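Local coordinates for protein endoglucanase EG-II (PDB 3QR3) that hydrolyses internal beta-1,4-glucosidic bonds of cellulose, as a fungal endoglucanase whose catalytic domain is a TIM barrel of glycosyl hydrolase family 5, at residues Gly2-Phe15 against Ser284-Phe298. Numbering follows the deposited sequence.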
ATOM      1  N   GLY A   2       0.417 -20.340  -4.303  1.00 29.90           N
ATOM      2  CA  GLY A   2       0.950 -19.137  -3.683  1.00 25.35           C
ATOM      3  C   GLY A   2      -0.108 -18.053  -3.569  1.00 28.71           C
ATOM      4  O   GLY A   2      -1.215 -18.202  -4.095  1.00 21.77           O
ATOM      5  N   VAL A   3       0.222 -16.957  -2.888  1.00 20.74           N
ATOM      6  CA  VAL A   3      -0.728 -15.869  -2.737  1.00 18.07           C
ATOM      7  C   VAL A   3      -1.096 -15.337  -4.109  1.00 20.03           C
ATOM      8  O   VAL A   3      -0.317 -15.421  -5.058  1.00 21.81           O
ATOM      9  CB  VAL A   3      -0.166 -14.727  -1.878  1.00 13.45           C
ATOM     10  CG1 VAL A   3       0.137 -15.231  -0.464  1.00 14.43           C
ATOM     11  CG2 VAL A   3       1.093 -14.140  -2.533  1.00 17.84           C
ATOM     12  N   ARG A   4      -2.287 -14.782  -4.221  1.00 15.33           N
ATOM     13  CA  ARG A   4      -2.742 -14.302  -5.516  1.00 17.14           C
ATOM     14  C   ARG A   4      -1.910 -13.130  -6.060  1.00 25.61           C
ATOM     15  O   ARG A   4      -1.579 -13.090  -7.246  1.00 24.49           O
ATOM     16  CB  ARG A   4      -4.215 -13.924  -5.421  1.00 24.78           C
ATOM     17  CG  ARG A   4      -4.825 -13.481  -6.721  1.00 30.24           C
ATOM     18  CD  ARG A   4      -6.325 -13.298  -6.594  1.00 26.35           C
ATOM     19  NE  ARG A   4      -6.839 -12.651  -7.791  1.00 25.21           N
ATOM     20  CZ  ARG A   4      -8.051 -12.134  -7.903  1.00 32.02           C
ATOM     21  NH1 ARG A   4      -8.895 -12.187  -6.878  1.00 26.48           N
ATOM     22  NH2 ARG A   4      -8.411 -11.567  -9.045  1.00 30.96           N
ATOM     23  N   PHE A   5      -1.563 -12.186  -5.188  1.00 18.84           N
ATOM     24  CA  PHE A   5      -0.918 -10.961  -5.623  1.00 22.12           C
ATOM     25  C   PHE A   5       0.512 -10.822  -5.111  1.00 19.73           C
ATOM     26  O   PHE A   5       0.788 -10.993  -3.926  1.00 22.70           O
ATOM     27  CB  PHE A   5      -1.763  -9.753  -5.216  1.00 23.72           C
ATOM     28  CG  PHE A   5      -3.137  -9.748  -5.822  1.00 21.48           C
ATOM     29  CD1 PHE A   5      -3.296  -9.736  -7.201  1.00 21.02           C
ATOM     30  CD2 PHE A   5      -4.266  -9.736  -5.021  1.00 21.54           C
ATOM     31  CE1 PHE A   5      -4.547  -9.727  -7.766  1.00 23.01           C
ATOM     32  CE2 PHE A   5      -5.532  -9.725  -5.581  1.00 21.23           C
ATOM     33  CZ  PHE A   5      -5.673  -9.721  -6.954  1.00 23.06           C
ATOM     34  N   ALA A   6       1.421 -10.545  -6.037  1.00 18.85           N
ATOM     35  CA  ALA A   6       2.816 -10.295  -5.717  1.00 20.20           C
ATOM     36  C   ALA A   6       3.184  -9.046  -6.479  1.00 19.64           C
ATOM     37  O   ALA A   6       2.883  -8.942  -7.668  1.00 18.42           O
ATOM     38  CB  ALA A   6       3.693 -11.451  -6.181  1.00 25.78           C
ATOM     39  N   GLY A   7       3.804  -8.089  -5.799  1.00 17.03           N
ATOM     40  CA  GLY A   7       4.213  -6.869  -6.466  1.00 18.93           C
ATOM     41  C   GLY A   7       5.045  -5.973  -5.583  1.00 16.88           C
ATOM     42  O   GLY A   7       5.644  -6.423  -4.595  1.00 13.24           O
ATOM     43  N   VAL A   8       5.074  -4.693  -5.938  1.00 15.98           N
ATOM     44  CA  VAL A   8       5.947  -3.741  -5.274  1.00 16.50           C
ATOM     45  C   VAL A   8       5.302  -2.362  -5.215  1.00 17.54           C
ATOM     46  O   VAL A   8       4.405  -2.034  -5.997  1.00 17.57           O
ATOM     47  CB  VAL A   8       7.293  -3.608  -6.002  1.00 18.44           C
ATOM     48  CG1 VAL A   8       7.931  -4.982  -6.220  1.00 22.45           C
ATOM     49  CG2 VAL A   8       7.080  -2.910  -7.320  1.00 24.60           C
ATOM     50  N   ASN A   9       5.755  -1.569  -4.256  1.00 14.29           N
ATOM     51  CA  ASN A   9       5.377  -0.169  -4.159  1.00 13.51           C
ATOM     52  C   ASN A   9       6.182   0.664  -5.147  1.00 20.18           C
ATOM     53  O   ASN A   9       7.406   0.573  -5.166  1.00 19.72           O
ATOM     54  CB  ASN A   9       5.679   0.325  -2.755  1.00 17.05           C
ATOM     55  CG  ASN A   9       4.614  -0.082  -1.758  1.00 18.19           C
ATOM     56  OD1 ASN A   9       3.699   0.682  -1.496  1.00 15.18           O
ATOM     57  ND2 ASN A   9       4.731  -1.285  -1.206  1.00 13.23           N
ATOM     58  N   ILE A  10       5.485   1.445  -5.973  1.00 18.54           N
ATOM     59  CA  ILE A  10       6.105   2.359  -6.934  1.00 18.03           C
ATOM     60  C   ILE A  10       5.971   3.760  -6.354  1.00 18.50           C
ATOM     61  O   ILE A  10       4.985   4.446  -6.596  1.00 14.91           O
ATOM     62  CB  ILE A  10       5.383   2.294  -8.299  1.00 17.33           C
ATOM     63  CG1 ILE A  10       5.252   0.834  -8.757  1.00 11.76           C
ATOM     64  CG2 ILE A  10       6.119   3.140  -9.350  1.00 18.11           C
ATOM     65  CD1 ILE A  10       6.595   0.174  -9.097  1.00 14.51           C
ATOM     66  N   ALA A  11       6.957   4.157  -5.557  1.00 18.67           N
ATOM     67  CA  ALA A  11       6.857   5.360  -4.729  1.00 22.33           C
ATOM     68  C   ALA A  11       7.292   6.641  -5.452  1.00 17.98           C
ATOM     69  O   ALA A  11       7.925   6.589  -6.507  1.00 19.29           O
ATOM     70  CB  ALA A  11       7.664   5.172  -3.432  1.00 15.66           C
ATOM     71  N   GLY A  12       6.964   7.789  -4.865  1.00 17.28           N
ATOM     72  CA  GLY A  12       7.364   9.072  -5.419  1.00 15.59           C
ATOM     73  C   GLY A  12       6.309  10.159  -5.284  1.00 19.77           C
ATOM     74  O   GLY A  12       6.626  11.308  -4.922  1.00 17.94           O
ATOM     75  N   PHE A  13       5.051   9.821  -5.567  1.00 18.04           N
ATOM     76  CA  PHE A  13       3.962  10.784  -5.358  1.00 14.84           C
ATOM     77  C   PHE A  13       3.819  11.085  -3.859  1.00 23.88           C
ATOM     78  O   PHE A  13       3.101  12.015  -3.453  1.00 19.02           O
ATOM     79  CB  PHE A  13       2.635  10.285  -5.937  1.00 17.83           C
ATOM     80  CG  PHE A  13       2.434  10.598  -7.413  1.00 15.62           C
ATOM     81  CD1 PHE A  13       2.068  11.866  -7.824  1.00 15.66           C
ATOM     82  CD2 PHE A  13       2.561   9.603  -8.370  1.00 18.25           C
ATOM     83  CE1 PHE A  13       1.859  12.148  -9.172  1.00 14.34           C
ATOM     84  CE2 PHE A  13       2.362   9.875  -9.719  1.00 16.45           C
ATOM     85  CZ  PHE A  13       2.013  11.160 -10.117  1.00 22.20           C
ATOM     86  N   ASP A  14       4.520  10.309  -3.040  1.00 16.43           N
ATOM     87  CA  ASP A  14       4.464  10.484  -1.594  1.00 18.83           C
ATOM     88  C   ASP A  14       5.736  11.097  -1.015  1.00 18.25           C
ATOM     89  O   ASP A  14       5.832  11.296   0.199  1.00 19.32           O
ATOM     90  CB  ASP A  14       4.254   9.132  -0.927  1.00 19.44           C
ATOM     91  CG  ASP A  14       5.360   8.166  -1.259  1.00 19.90           C
ATOM     92  OD1 ASP A  14       5.743   8.114  -2.445  1.00 18.70           O
ATOM     93  OD2 ASP A  14       5.859   7.479  -0.346  1.00 24.34           O
ATOM     94  N   PHE A  15       6.735  11.365  -1.848  1.00 19.35           N
ATOM     95  CA  PHE A  15       7.939  11.988  -1.316  1.00 14.93           C
ATOM     96  C   PHE A  15       7.531  13.343  -0.762  1.00 22.10           C
ATOM     97  O   PHE A  15       6.724  14.047  -1.363  1.00 18.22           O
ATOM     98  CB  PHE A  15       9.021  12.114  -2.379  1.00 14.71           C
ATOM     99  CG  PHE A  15       9.695  10.811  -2.702  1.00 25.60           C
ATOM    100  CD1 PHE A  15       9.140   9.615  -2.273  1.00 19.11           C
ATOM    101  CD2 PHE A  15      10.872  10.776  -3.439  1.00 19.95           C
ATOM    102  CE1 PHE A  15       9.745   8.411  -2.563  1.00 20.00           C
ATOM    103  CE2 PHE A  15      11.486   9.567  -3.735  1.00 19.02           C
ATOM    104  CZ  PHE A  15      10.921   8.388  -3.305  1.00 20.16           C
ATOM    105  N   SER A 284      -2.095 -19.223   1.519  1.00 20.29           N
ATOM    106  CA  SER A 284      -2.677 -18.341   0.510  1.00 17.53           C
ATOM    107  C   SER A 284      -4.188 -18.336   0.552  1.00 18.32           C
ATOM    108  O   SER A 284      -4.822 -17.617  -0.214  1.00 20.23           O
ATOM    109  CB  SER A 284      -2.208 -18.737  -0.898  1.00 22.61           C
ATOM    110  OG  SER A 284      -2.653 -20.045  -1.237  1.00 24.92           O
ATOM    111  N   ASP A 285      -4.771 -19.148   1.429  1.00 21.11           N
ATOM    112  CA  ASP A 285      -6.214 -19.072   1.642  1.00 25.92           C
ATOM    113  C   ASP A 285      -6.578 -17.806   2.431  1.00 21.12           C
ATOM    114  O   ASP A 285      -7.619 -17.201   2.205  1.00 23.12           O
ATOM    115  CB  ASP A 285      -6.761 -20.338   2.328  1.00 23.26           C
ATOM    116  CG  ASP A 285      -6.188 -20.557   3.721  1.00 25.92           C
ATOM    117  OD1 ASP A 285      -4.971 -20.369   3.918  1.00 21.25           O
ATOM    118  OD2 ASP A 285      -6.964 -20.941   4.621  1.00 26.43           O
ATOM    119  N   VAL A 286      -5.708 -17.407   3.353  1.00 16.93           N
ATOM    120  CA  VAL A 286      -5.952 -16.196   4.148  1.00 19.38           C
ATOM    121  C   VAL A 286      -5.113 -14.984   3.713  1.00 18.75           C
ATOM    122  O   VAL A 286      -5.504 -13.833   3.936  1.00 21.68           O
ATOM    123  CB  VAL A 286      -5.763 -16.466   5.660  1.00 18.61           C
ATOM    124  CG1 VAL A 286      -6.740 -17.551   6.125  1.00 19.58           C
ATOM    125  CG2 VAL A 286      -4.331 -16.883   5.957  1.00 18.24           C
ATOM    126  N   TYR A 287      -3.959 -15.227   3.100  1.00 16.59           N
ATOM    127  CA  TYR A 287      -3.164 -14.109   2.582  1.00 19.90           C
ATOM    128  C   TYR A 287      -3.390 -13.921   1.084  1.00 20.18           C
ATOM    129  O   TYR A 287      -3.203 -14.852   0.300  1.00 20.05           O
ATOM    130  CB  TYR A 287      -1.678 -14.281   2.908  1.00 15.33           C
ATOM    131  CG  TYR A 287      -1.404 -14.245   4.391  1.00 14.99           C
ATOM    132  CD1 TYR A 287      -1.692 -13.108   5.135  1.00 14.77           C
ATOM    133  CD2 TYR A 287      -0.879 -15.347   5.053  1.00 16.76           C
ATOM    134  CE1 TYR A 287      -1.457 -13.060   6.492  1.00 15.84           C
ATOM    135  CE2 TYR A 287      -0.646 -15.314   6.421  1.00 16.37           C
ATOM    136  CZ  TYR A 287      -0.945 -14.162   7.134  1.00 19.93           C
ATOM    137  OH  TYR A 287      -0.717 -14.099   8.488  1.00 21.11           O
ATOM    138  N   LEU A 288      -3.810 -12.717   0.699  1.00 14.96           N
ATOM    139  CA  LEU A 288      -4.123 -12.409  -0.696  1.00 17.36           C
ATOM    140  C   LEU A 288      -2.900 -11.969  -1.486  1.00 17.20           C
ATOM    141  O   LEU A 288      -2.890 -12.028  -2.711  1.00 17.80           O
ATOM    142  CB  LEU A 288      -5.191 -11.312  -0.786  1.00 19.10           C
ATOM    143  CG  LEU A 288      -6.635 -11.789  -0.913  1.00 30.75           C
ATOM    144  CD1 LEU A 288      -7.592 -10.597  -0.964  1.00 29.54           C
ATOM    145  CD2 LEU A 288      -6.792 -12.655  -2.147  1.00 28.49           C
ATOM    146  N   GLY A 289      -1.869 -11.507  -0.787  1.00 17.82           N
ATOM    147  CA  GLY A 289      -0.676 -11.065  -1.481  1.00 23.48           C
ATOM    148  C   GLY A 289       0.357 -10.366  -0.626  1.00 19.89           C
ATOM    149  O   GLY A 289       0.162 -10.148   0.573  1.00 16.34           O
ATOM    150  N   TYR A 290       1.479 -10.036  -1.253  1.00 17.46           N
ATOM    151  CA  TYR A 290       2.532  -9.257  -0.608  1.00 19.94           C
ATOM    152  C   TYR A 290       3.033  -8.192  -1.572  1.00 18.70           C
ATOM    153  O   TYR A 290       3.051  -8.405  -2.788  1.00 15.49           O
ATOM    154  CB  TYR A 290       3.699 -10.147  -0.158  1.00 16.31           C
ATOM    155  CG  TYR A 290       4.399 -10.884  -1.283  1.00 23.32           C
ATOM    156  CD1 TYR A 290       5.399 -10.273  -2.036  1.00 22.67           C
ATOM    157  CD2 TYR A 290       4.063 -12.198  -1.580  1.00 21.82           C
ATOM    158  CE1 TYR A 290       6.044 -10.963  -3.070  1.00 22.43           C
ATOM    159  CE2 TYR A 290       4.691 -12.890  -2.601  1.00 19.78           C
ATOM    160  CZ  TYR A 290       5.680 -12.276  -3.342  1.00 26.65           C
ATOM    161  OH  TYR A 290       6.293 -12.990  -4.351  1.00 18.91           O
ATOM    162  N   VAL A 291       3.434  -7.049  -1.025  1.00 13.88           N
ATOM    163  CA  VAL A 291       3.936  -5.939  -1.832  1.00 15.37           C
ATOM    164  C   VAL A 291       5.229  -5.382  -1.238  1.00 17.50           C
ATOM    165  O   VAL A 291       5.244  -4.900  -0.112  1.00 17.86           O
ATOM    166  CB  VAL A 291       2.898  -4.797  -1.937  1.00 17.48           C
ATOM    167  CG1 VAL A 291       3.326  -3.779  -2.991  1.00 14.25           C
ATOM    168  CG2 VAL A 291       1.513  -5.356  -2.273  1.00 15.77           C
ATOM    169  N   GLY A 292       6.313  -5.444  -1.996  1.00 15.74           N
ATOM    170  CA  GLY A 292       7.613  -5.026  -1.495  1.00 17.43           C
ATOM    171  C   GLY A 292       7.752  -3.517  -1.445  1.00 16.24           C
ATOM    172  O   GLY A 292       7.115  -2.808  -2.225  1.00 14.70           O
ATOM    173  N   TRP A 293       8.572  -3.032  -0.512  1.00 17.29           N
ATOM    174  CA  TRP A 293       8.941  -1.612  -0.422  1.00 15.72           C
ATOM    175  C   TRP A 293      10.465  -1.483  -0.552  1.00 18.66           C
ATOM    176  O   TRP A 293      11.199  -2.074   0.240  1.00 21.61           O
ATOM    177  CB  TRP A 293       8.491  -1.019   0.926  1.00 17.79           C
ATOM    178  CG  TRP A 293       8.779   0.468   1.054  1.00 16.75           C
ATOM    179  CD1 TRP A 293       9.948   1.046   1.470  1.00 19.18           C
ATOM    180  CD2 TRP A 293       7.883   1.552   0.753  1.00 19.65           C
ATOM    181  NE1 TRP A 293       9.837   2.418   1.442  1.00 21.46           N
ATOM    182  CE2 TRP A 293       8.582   2.756   1.006  1.00 19.36           C
ATOM    183  CE3 TRP A 293       6.565   1.621   0.285  1.00 17.33           C
ATOM    184  CZ2 TRP A 293       8.005   4.016   0.813  1.00 19.24           C
ATOM    185  CZ3 TRP A 293       5.986   2.871   0.106  1.00 18.86           C
ATOM    186  CH2 TRP A 293       6.710   4.054   0.363  1.00 19.79           C
ATOM    187  N   GLY A 294      10.954  -0.720  -1.532  1.00 22.21           N
ATOM    188  CA  GLY A 294      10.129   0.046  -2.452  1.00 19.23           C
ATOM    189  C   GLY A 294      10.889   0.376  -3.729  1.00 21.75           C
ATOM    190  O   GLY A 294      12.122   0.440  -3.735  1.00 20.63           O
ATOM    191  N   ALA A 295      10.154   0.564  -4.821  1.00 22.02           N
ATOM    192  CA  ALA A 295      10.755   0.942  -6.099  1.00 21.97           C
ATOM    193  C   ALA A 295      10.177   2.296  -6.529  1.00 20.24           C
ATOM    194  O   ALA A 295       9.851   3.126  -5.678  1.00 16.65           O
ATOM    195  CB  ALA A 295      10.505  -0.142  -7.161  1.00 14.60           C
ATOM    196  N   GLY A 296      10.027   2.516  -7.831  1.00 17.54           N
ATOM    197  CA  GLY A 296       9.544   3.797  -8.311  1.00 12.51           C
ATOM    198  C   GLY A 296      10.697   4.794  -8.274  1.00 17.70           C
ATOM    199  O   GLY A 296      11.736   4.562  -8.895  1.00 19.94           O
ATOM    200  N   SER A 297      10.528   5.880  -7.524  1.00 17.10           N
ATOM    201  CA  SER A 297      11.501   6.976  -7.514  1.00 17.22           C
ATOM    202  C   SER A 297      12.679   6.769  -6.556  1.00 15.87           C
ATOM    203  O   SER A 297      13.589   7.591  -6.510  1.00 22.03           O
ATOM    204  CB  SER A 297      10.807   8.318  -7.246  1.00 17.22           C
ATOM    205  OG  SER A 297       9.965   8.678  -8.335  1.00 17.88           O
ATOM    206  N   PHE A 298      12.678   5.669  -5.812  1.00 17.13           N
ATOM    207  CA  PHE A 298      13.866   5.291  -5.043  1.00 20.34           C
ATOM    208  C   PHE A 298      14.963   4.870  -6.011  1.00 21.79           C
ATOM    209  O   PHE A 298      14.674   4.287  -7.056  1.00 23.99           O
ATOM    210  CB  PHE A 298      13.569   4.142  -4.081  1.00 13.96           C
ATOM    211  CG  PHE A 298      12.703   4.525  -2.911  1.00 17.01           C
ATOM    212  CD1 PHE A 298      13.176   5.382  -1.933  1.00 18.43           C
ATOM    213  CD2 PHE A 298      11.425   3.988  -2.771  1.00 20.54           C
ATOM    214  CE1 PHE A 298      12.388   5.727  -0.850  1.00 24.14           C
ATOM    215  CE2 PHE A 298      10.629   4.317  -1.688  1.00 17.76           C
ATOM    216  CZ  PHE A 298      11.106   5.197  -0.727  1.00 23.43           C
TER
HETATM  217  O   HOH W   1      -4.162 -15.554  -2.216  1.00 17.26           O
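Asn9 lies against Trp293 and Gly292 where strands 5-11 and 287-296 run side by side. Asn9 CB touches Trp293 CE3 at 3.4 Å. CG sits beside the backbone N (chi1 -80°) and meets the edge of the indole, near the ring plane, at the same CE3. Asn9 OD1 lies 3.5 Å from Trp293 CZ3 and also accepts a hydrogen bond from Arg61. Asn9 ND2 reaches back to Gly292 O at 3.0 Å, in a nearly straight bond. This oxygen lies in the Asn9 amide plane, but ND2 stands above the Gly292 carbonyl plane. Asn9 N binds Gly292 O nearly along the C=O axis, at 2.7 Å, so two donors of one residue grip this oxygen. ND2 also binds Thr259 O, and with Arg61 these bonds fix the turn of the buried amide.

The strands pair in parallel. A beta bulge between Val8 and Ile10 shifts the register by one, beside the corner at Trp293 and the cis peptide bond before Gly294. Across it, Ala295 N bonds to Asn9 O, and beyond it Ala11 N bonds to Ala295 O.

Further along, Ala11 CB packs 3.5 Å from Phe298 CE2. The edge of Phe15 meets the face of Phe298 in an edge-to-face pair, planes at 54°. At the other end, Ala6 CA makes a CH-pi contact over the Tyr290 ring, and Val3 CG2 touches Tyr290 CD2 at 3.7 Å. Water 1 bridges Arg4 N and Tyr287 O.

This pairing of first and last strands closes the TIM barrel. Strand 59-64 flanks 5-11, strand 256-261 flanks 287-296, and helix 267-281 packs on Val3, Tyr287 and Tyr290.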